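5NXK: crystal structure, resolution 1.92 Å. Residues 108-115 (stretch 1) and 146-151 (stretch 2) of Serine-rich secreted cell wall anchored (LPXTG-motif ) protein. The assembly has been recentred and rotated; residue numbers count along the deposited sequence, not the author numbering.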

# COMPACT_ATOMS: atom_id res chain seq x y z
N TYR A 108 9.07 -7.63 0.67
CA TYR A 108 10.02 -7.22 -0.34
C TYR A 108 9.37 -7.35 -1.71
O TYR A 108 8.77 -8.38 -2.01
CB TYR A 108 11.30 -8.07 -0.27
CG TYR A 108 12.02 -7.97 1.06
CD1 TYR A 108 11.65 -8.78 2.13
CD2 TYR A 108 13.05 -7.06 1.24
CE1 TYR A 108 12.29 -8.69 3.34
CE2 TYR A 108 13.70 -6.96 2.45
CZ TYR A 108 13.31 -7.78 3.50
OH TYR A 108 13.95 -7.68 4.72
N GLY A 109 9.51 -6.33 -2.54
CA GLY A 109 8.95 -6.37 -3.88
C GLY A 109 9.28 -5.08 -4.59
O GLY A 109 9.88 -4.20 -4.00
N GLY A 110 8.91 -4.98 -5.86
CA GLY A 110 9.03 -3.71 -6.57
C GLY A 110 7.79 -2.92 -6.24
O GLY A 110 7.83 -1.92 -5.51
N THR A 111 6.68 -3.36 -6.82
CA THR A 111 5.35 -2.95 -6.34
C THR A 111 4.85 -4.04 -5.41
O THR A 111 4.75 -5.19 -5.82
CB THR A 111 4.40 -2.73 -7.51
OG1 THR A 111 4.93 -1.68 -8.33
CG2 THR A 111 2.98 -2.37 -7.01
N LEU A 112 4.54 -3.70 -4.16
CA LEU A 112 4.22 -4.73 -3.16
C LEU A 112 2.74 -5.08 -3.07
O LEU A 112 2.38 -6.21 -2.72
CB LEU A 112 4.72 -4.33 -1.76
CG LEU A 112 6.22 -4.20 -1.46
CD1 LEU A 112 6.94 -3.24 -2.38
CD2 LEU A 112 6.38 -3.76 -0.02
N VAL A 113 1.89 -4.10 -3.35
CA VAL A 113 0.43 -4.30 -3.35
C VAL A 113 -0.15 -3.47 -4.48
O VAL A 113 0.25 -2.32 -4.67
CB VAL A 113 -0.24 -3.88 -2.01
CG1 VAL A 113 -1.75 -4.12 -2.07
CG2 VAL A 113 0.37 -4.63 -0.85
N TRP A 114 -1.08 -4.05 -5.22
CA TRP A 114 -1.65 -3.33 -6.36
C TRP A 114 -3.17 -3.51 -6.33
O TRP A 114 -3.66 -4.46 -5.75
CB TRP A 114 -1.04 -3.84 -7.67
CG TRP A 114 -1.46 -3.12 -8.92
CD1 TRP A 114 -0.80 -2.09 -9.54
CD2 TRP A 114 -2.61 -3.40 -9.73
NE1 TRP A 114 -1.49 -1.69 -10.67
CE2 TRP A 114 -2.60 -2.49 -10.81
CE3 TRP A 114 -3.65 -4.32 -9.64
CZ2 TRP A 114 -3.60 -2.48 -11.79
CZ3 TRP A 114 -4.64 -4.32 -10.61
CH2 TRP A 114 -4.60 -3.40 -11.67
N SER A 115 -3.91 -2.60 -6.94
CA SER A 115 -5.37 -2.68 -6.93
C SER A 115 -5.99 -2.09 -8.17
O SER A 115 -5.38 -1.26 -8.85
CB SER A 115 -5.92 -1.97 -5.68
OG SER A 115 -5.74 -0.57 -5.80
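Stretch 2 (146-151) GTEAFS

Stretch 2, GTEAFS, lies along stretch 1 as an extended segment. Its phi values run from -69° to -124° and its psi values from 134° to 161°, so the side chains fan out in different directions: the CA-to-CB bonds of Thr147 and Phe150 point toward stretch 1, that of Ala149 sideways, those of Glu148 and Ser151 away. The two stretches run in the same general sense, Thr147 lying beside Gly109 and Gly110, Ala149 near Gly110 and Thr111, and Phe150 reaching Thr111 and Trp114. The contact is small, burying 300 Å² in all.

The closest CA pair is Gly110 CA and Ala149 CA, 4.7 Å apart, and Gly110 CA also lies 3.7 Å from Glu148 O. A CB here would point toward stretch 2 and come within 2.5 Å of Glu148 O, a clash, so the absence of a side chain is what allows the backbones to sit this close. Thr147, chi1 p, packs its CB 3.5 Å from Gly110 N, and its CG2 lies 3.9 Å from Gly109 C, placing the methyl over the glycine backbone.

Thr111 provides the polar link. With chi1 in m, Thr111 OG1 accepts a hydrogen bond from Phe150 N at 2.7 Å, with an N-H...O angle of 161°. A side-chain hydroxyl thus serves the amide where a strand partner would offer a carbonyl. Thr111 OG1 also lies 3.5 Å from Ala149 CA.

Beyond it, two aromatic side chains meet, both with chi1 t. Trp114 (chi2 95°) turns the edge of its indole to the face of Phe150 (chi2 72°): the centroids of the five-membered ring and the phenyl ring are 4.3 Å apart, with planes at 71°. Trp114 NE1 sits over that face, 3.3 Å from Phe150 CD1. The design rule is compact: glycine for closeness, threonine for the amide, an aromatic pair for packing.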

# COMPACT_ATOMS: atom_id res chain seq x y z
N GLY A 146 14.84 -10.68 -9.65
CA GLY A 146 14.60 -9.30 -10.06
C GLY A 146 13.12 -8.97 -9.93
O GLY A 146 12.28 -9.83 -10.16
N THR A 147 12.80 -7.74 -9.54
CA THR A 147 11.41 -7.35 -9.40
C THR A 147 10.97 -6.51 -10.59
O THR A 147 11.81 -5.97 -11.32
CB THR A 147 11.16 -6.52 -8.11
OG1 THR A 147 11.89 -5.29 -8.19
CG2 THR A 147 11.59 -7.29 -6.85
N GLU A 148 9.67 -6.40 -10.79
CA GLU A 148 9.13 -5.41 -11.72
C GLU A 148 8.27 -4.44 -10.93
O GLU A 148 7.72 -4.79 -9.88
CB GLU A 148 8.30 -6.05 -12.84
CG GLU A 148 9.05 -7.03 -13.73
CD GLU A 148 8.11 -7.76 -14.67
OE1 GLU A 148 7.79 -7.20 -15.74
OE2 GLU A 148 7.68 -8.89 -14.34
N ALA A 149 8.10 -3.24 -11.45
CA ALA A 149 7.35 -2.23 -10.74
C ALA A 149 6.24 -1.75 -11.63
O ALA A 149 6.45 -1.58 -12.84
CB ALA A 149 8.25 -1.08 -10.32
N PHE A 150 5.06 -1.54 -11.05
CA PHE A 150 3.96 -0.96 -11.80
C PHE A 150 4.25 0.50 -12.12
O PHE A 150 4.69 1.25 -11.26
CB PHE A 150 2.64 -1.06 -11.01
CG PHE A 150 1.49 -0.39 -11.70
CD1 PHE A 150 0.93 -0.94 -12.84
CD2 PHE A 150 0.99 0.82 -11.22
CE1 PHE A 150 -0.12 -0.30 -13.48
CE2 PHE A 150 -0.06 1.45 -11.86
CZ PHE A 150 -0.62 0.89 -12.99
N SER A 151 3.99 0.87 -13.36
CA SER A 151 4.21 2.23 -13.84
C SER A 151 2.92 2.81 -14.40
O SER A 151 2.12 2.10 -15.00
CB SER A 151 5.30 2.24 -14.92
OG SER A 151 5.49 3.56 -15.40